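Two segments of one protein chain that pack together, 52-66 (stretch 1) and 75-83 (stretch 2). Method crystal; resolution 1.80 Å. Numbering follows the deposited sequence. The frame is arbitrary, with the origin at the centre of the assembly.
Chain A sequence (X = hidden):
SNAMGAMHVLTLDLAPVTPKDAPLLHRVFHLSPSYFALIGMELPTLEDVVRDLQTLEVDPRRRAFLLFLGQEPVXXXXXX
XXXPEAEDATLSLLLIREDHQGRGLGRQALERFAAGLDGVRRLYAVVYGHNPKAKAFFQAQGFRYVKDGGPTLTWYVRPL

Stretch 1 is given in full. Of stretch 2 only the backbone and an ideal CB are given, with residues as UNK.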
# COMPACT_ATOMS: atom_id res chain seq x y z
N ASP A 52 -15.19 0.10 -0.58
CA ASP A 52 -13.93 0.76 -0.83
C ASP A 52 -13.42 0.53 -2.26
O ASP A 52 -12.89 1.43 -2.87
CB ASP A 52 -12.93 0.32 0.24
CG ASP A 52 -13.19 0.98 1.61
OD1 ASP A 52 -13.98 1.97 1.69
OD2 ASP A 52 -12.63 0.52 2.61
N LEU A 53 -13.57 -0.68 -2.79
CA LEU A 53 -13.21 -0.95 -4.18
C LEU A 53 -14.09 -0.23 -5.20
O LEU A 53 -13.60 0.22 -6.23
CB LEU A 53 -13.16 -2.46 -4.44
CG LEU A 53 -12.04 -3.22 -3.72
CD1 LEU A 53 -12.21 -4.69 -3.92
CD2 LEU A 53 -10.61 -2.72 -4.15
N GLN A 54 -15.36 -0.03 -4.88
CA GLN A 54 -16.28 0.71 -5.78
C GLN A 54 -15.87 2.17 -5.89
O GLN A 54 -15.91 2.78 -6.98
CB GLN A 54 -17.71 0.57 -5.29
CG GLN A 54 -18.24 -0.83 -5.40
CD GLN A 54 -19.60 -1.05 -4.75
OE1 GLN A 54 -20.00 -0.34 -3.81
NE2 GLN A 54 -20.30 -2.04 -5.24
N THR A 55 -15.47 2.71 -4.75
CA THR A 55 -14.98 4.07 -4.66
C THR A 55 -13.71 4.25 -5.49
O THR A 55 -13.60 5.23 -6.22
CB THR A 55 -14.74 4.52 -3.18
OG1 THR A 55 -15.98 4.47 -2.45
CG2 THR A 55 -14.22 5.91 -3.17
N LEU A 56 -12.74 3.34 -5.40
CA LEU A 56 -11.49 3.53 -6.15
C LEU A 56 -11.67 3.25 -7.64
O LEU A 56 -10.98 3.87 -8.47
CB LEU A 56 -10.32 2.75 -5.55
CG LEU A 56 -10.08 1.26 -5.76
CD1 LEU A 56 -9.43 0.97 -7.15
CD2 LEU A 56 -9.20 0.68 -4.64
N GLU A 57 -12.63 2.39 -7.96
CA GLU A 57 -12.94 2.05 -9.35
C GLU A 57 -13.21 3.27 -10.21
O GLU A 57 -12.76 3.33 -11.39
CB GLU A 57 -14.14 1.08 -9.42
CG GLU A 57 -14.49 0.66 -10.83
CD GLU A 57 -15.54 -0.42 -10.89
OE1 GLU A 57 -16.61 -0.30 -10.24
OE2 GLU A 57 -15.30 -1.38 -11.63
N VAL A 58 -13.93 4.25 -9.66
CA VAL A 58 -14.38 5.41 -10.44
C VAL A 58 -13.41 6.60 -10.43
O VAL A 58 -13.69 7.64 -11.04
CB VAL A 58 -15.78 5.87 -9.99
CG1 VAL A 58 -16.75 4.71 -10.07
CG2 VAL A 58 -15.77 6.46 -8.57
N ASP A 59 -12.28 6.45 -9.74
CA ASP A 59 -11.24 7.48 -9.71
C ASP A 59 -10.10 7.11 -10.69
O ASP A 59 -9.35 6.16 -10.44
CB ASP A 59 -10.73 7.65 -8.29
CG ASP A 59 -9.68 8.75 -8.16
OD1 ASP A 59 -9.22 9.32 -9.20
OD2 ASP A 59 -9.36 9.05 -6.98
N PRO A 60 -9.98 7.86 -11.83
CA PRO A 60 -8.98 7.52 -12.87
C PRO A 60 -7.53 7.63 -12.41
O PRO A 60 -6.62 7.12 -13.09
CB PRO A 60 -9.24 8.53 -13.99
CG PRO A 60 -10.04 9.64 -13.34
CD PRO A 60 -10.70 9.12 -12.13
N ARG A 61 -7.33 8.32 -11.28
CA ARG A 61 -6.02 8.52 -10.73
C ARG A 61 -5.59 7.59 -9.55
O ARG A 61 -4.47 7.70 -9.08
CB ARG A 61 -5.85 9.97 -10.39
CG ARG A 61 -5.83 10.82 -11.65
CD ARG A 61 -4.99 12.00 -11.42
NE ARG A 61 -5.65 12.93 -10.53
CZ ARG A 61 -6.58 13.79 -10.89
NH1 ARG A 61 -7.09 14.62 -9.98
NH2 ARG A 61 -7.01 13.83 -12.17
N ARG A 62 -6.46 6.70 -9.12
CA ARG A 62 -6.09 5.69 -8.12
C ARG A 62 -5.33 4.59 -8.85
O ARG A 62 -5.65 4.21 -9.99
CB ARG A 62 -7.32 5.08 -7.41
CG ARG A 62 -7.96 5.95 -6.33
CD ARG A 62 -7.24 6.00 -4.95
NE ARG A 62 -7.46 4.82 -4.07
CZ ARG A 62 -8.52 4.62 -3.30
NH1 ARG A 62 -8.57 3.54 -2.53
NH2 ARG A 62 -9.55 5.49 -3.27
N ARG A 63 -4.27 4.12 -8.19
CA ARG A 63 -3.47 3.01 -8.68
C ARG A 63 -3.37 1.99 -7.55
O ARG A 63 -2.55 2.16 -6.62
CB ARG A 63 -2.10 3.45 -9.12
CG ARG A 63 -2.08 4.35 -10.39
CD ARG A 63 -2.49 3.63 -11.68
NE ARG A 63 -2.49 4.56 -12.84
CZ ARG A 63 -3.48 5.40 -13.15
NH1 ARG A 63 -3.38 6.19 -14.24
NH2 ARG A 63 -4.56 5.50 -12.37
N ALA A 64 -4.23 0.98 -7.60
CA ALA A 64 -4.29 -0.02 -6.55
C ALA A 64 -4.14 -1.41 -7.13
O ALA A 64 -4.69 -1.70 -8.22
CB ALA A 64 -5.63 0.11 -5.73
N PHE A 65 -3.40 -2.26 -6.40
CA PHE A 65 -2.99 -3.58 -6.88
C PHE A 65 -3.08 -4.63 -5.80
O PHE A 65 -2.64 -4.40 -4.65
CB PHE A 65 -1.52 -3.54 -7.32
CG PHE A 65 -1.21 -2.46 -8.28
CD1 PHE A 65 -1.28 -2.69 -9.67
CD2 PHE A 65 -0.87 -1.20 -7.81
CE1 PHE A 65 -0.98 -1.66 -10.58
CE2 PHE A 65 -0.58 -0.17 -8.70
CZ PHE A 65 -0.67 -0.39 -10.09
N LEU A 66 -3.61 -5.80 -6.15
CA LEU A 66 -3.27 -7.00 -5.40
C LEU A 66 -1.85 -7.48 -5.77
O LEU A 66 -1.45 -7.44 -6.94
CB LEU A 66 -4.28 -8.10 -5.67
CG LEU A 66 -5.46 -8.21 -4.71
CD1 LEU A 66 -6.37 -9.28 -5.31
CD2 LEU A 66 -5.07 -8.59 -3.25
N UNK A 75 -0.38 -9.50 -0.73
CA UNK A 75 -0.35 -8.11 -0.25
C UNK A 75 -1.21 -7.22 -1.09
O UNK A 75 -1.94 -7.68 -1.99
CB UNK A 75 1.08 -7.57 -0.24
N UNK A 76 -1.09 -5.92 -0.83
CA UNK A 76 -1.95 -4.89 -1.41
C UNK A 76 -1.17 -3.58 -1.43
O UNK A 76 -0.47 -3.28 -0.47
CB UNK A 76 -3.26 -4.74 -0.63
N UNK A 77 -1.28 -2.81 -2.51
CA UNK A 77 -0.61 -1.53 -2.65
C UNK A 77 -1.63 -0.54 -3.22
O UNK A 77 -2.31 -0.84 -4.19
CB UNK A 77 0.63 -1.64 -3.54
N UNK A 78 -1.75 0.64 -2.59
CA UNK A 78 -2.81 1.62 -2.98
C UNK A 78 -2.16 2.97 -3.00
O UNK A 78 -1.61 3.38 -1.99
CB UNK A 78 -4.01 1.61 -2.03
N UNK A 79 -2.20 3.63 -4.14
CA UNK A 79 -1.65 4.98 -4.32
C UNK A 79 -2.63 5.87 -5.11
O UNK A 79 -3.56 5.40 -5.78
CB UNK A 79 -0.30 4.91 -5.04
N UNK A 80 -2.42 7.17 -4.99
CA UNK A 80 -3.19 8.20 -5.71
C UNK A 80 -2.21 9.14 -6.46
O UNK A 80 -1.36 9.81 -5.84
CB UNK A 80 -4.07 8.99 -4.74
N UNK A 81 -2.34 9.18 -7.78
CA UNK A 81 -1.62 10.17 -8.60
C UNK A 81 -2.29 11.55 -8.47
O UNK A 81 -3.51 11.65 -8.42
CB UNK A 81 -1.58 9.73 -10.07
N UNK A 82 -1.50 12.62 -8.47
CA UNK A 82 -2.07 13.96 -8.48
C UNK A 82 -2.40 14.50 -7.09
O UNK A 82 -3.09 15.53 -6.98
CB UNK A 82 -3.34 13.97 -9.34
N UNK A 83 -1.91 13.82 -6.05
CA UNK A 83 -2.06 14.25 -4.66
C UNK A 83 -0.65 14.16 -4.02
O UNK A 83 0.01 13.14 -4.14
CB UNK A 83 -3.08 13.39 -3.91

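Strand 75-81 runs antiparallel to strand 62-66. As in any strand, side chains alternate between the two sheet faces. Positions 76, 78 and 80 share a face with R62, A64 and L66. Positions 77 and 79 share the other with R63 and F65.

Position 75 has its CA-to-CB bond directed away from stretch 1, which sets no limit here. The residue is G75.

Position 76 pairs with L66. A64 lies further along this face, and L53 and L56 of helix 52-57 pack over it. A long apolar or aromatic side chain would suit. It is Y76. Its CZ is 4.1 Å from A64 CB, and its OH comes 3.5 Å from L56 CD2.

Position 77 pairs with F65 through two backbone hydrogen bonds, F65 N to 77 O (2.8 Å) and 77 N to F65 O (3.0 Å). The neighbouring phenyl ring favours valine, isoleucine, leucine or an aromatic. It is L77. Its CD2 sits at the ring edge, 3.8 Å from F65 CD2.

Position 78 is opposite A64, and its ideal CB is 5.0 Å from R62 NH1. The curled arginine offers donors and a positive charge, so an acidic residue suits best; asparagine or glutamine could accept a hydrogen bond. It is D78. R62 NE donates to D78 OD1 and R62 NH1 to D78 OD2, both at 2.8 Å, forming a salt bridge. Y76 OH also donates to D78 OD2 (2.8 Å), so the carboxylate is held by R62 from stretch 1 and by Y76 from its own strand.

Position 79 pairs with R63 through two hydrogen bonds, R63 N to 79 O (2.8 Å) and 79 N to R63 O (2.9 Å). Its CB points to the face of R63 and F65 and meets no charge that demands a partner. Alanine, serine, threonine or valine would suit. It is A79, which adds only a methyl group.

Position 80 pairs with R62, and the D59 carboxylate lies beyond. A long basic side chain could reach it. It is K80, whose NZ forms a salt bridge with D59 OD2 at 2.8 Å.

Position 81 points toward stretch 1, near the R63 side chain. An apolar residue could cover the guanidinium. It is L81: CD1 lies over one guanidinium face, 3.6 Å from R63 NH1. L81 N donates to R61 O (2.9 Å).

Position 82 has phi/psi of 87/13. A CB would be jammed against the carbonyl O of residue 81, which by itself calls for glycine. An ideal CB would also lie 2.8 Å from R61 NE, a clash with the arginine as placed. It is G82.

Position 83 makes no contact with stretch 1, so many residues would do. It is Y83.

Stretch 2 75-83: GYLDAKLGY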
# COMPACT_ATOMS: atom_id res chain seq x y z
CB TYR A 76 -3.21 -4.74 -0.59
CG TYR A 76 -4.17 -3.71 -1.12
CD1 TYR A 76 -4.80 -3.88 -2.34
CD2 TYR A 76 -4.47 -2.56 -0.37
CE1 TYR A 76 -5.71 -2.93 -2.84
CE2 TYR A 76 -5.37 -1.61 -0.85
CZ TYR A 76 -5.98 -1.80 -2.11
OH TYR A 76 -6.88 -0.84 -2.58
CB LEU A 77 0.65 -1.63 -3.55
CG LEU A 77 1.52 -0.38 -3.83
CD1 LEU A 77 2.97 -0.78 -4.16
CD2 LEU A 77 0.91 0.52 -4.96
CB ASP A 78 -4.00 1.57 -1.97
CG ASP A 78 -5.29 2.26 -2.47
OD1 ASP A 78 -5.24 3.23 -3.29
OD2 ASP A 78 -6.38 1.84 -2.02
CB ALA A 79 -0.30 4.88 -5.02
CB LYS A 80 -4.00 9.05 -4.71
CG LYS A 80 -4.85 10.16 -5.32
CD LYS A 80 -5.84 9.64 -6.32
CE LYS A 80 -6.64 10.76 -6.96
NZ LYS A 80 -7.77 11.21 -6.08
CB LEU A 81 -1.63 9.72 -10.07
CG LEU A 81 -1.13 8.31 -10.41
CD1 LEU A 81 -1.25 8.05 -11.94
CD2 LEU A 81 0.31 8.17 -9.91
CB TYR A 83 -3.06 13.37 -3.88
CG TYR A 83 -3.37 13.96 -2.51
CD1 TYR A 83 -4.40 14.86 -2.33
CD2 TYR A 83 -2.57 13.67 -1.44
CE1 TYR A 83 -4.63 15.44 -1.09
CE2 TYR A 83 -2.77 14.25 -0.23
CZ TYR A 83 -3.81 15.12 -0.04
OH TYR A 83 -3.97 15.67 1.22
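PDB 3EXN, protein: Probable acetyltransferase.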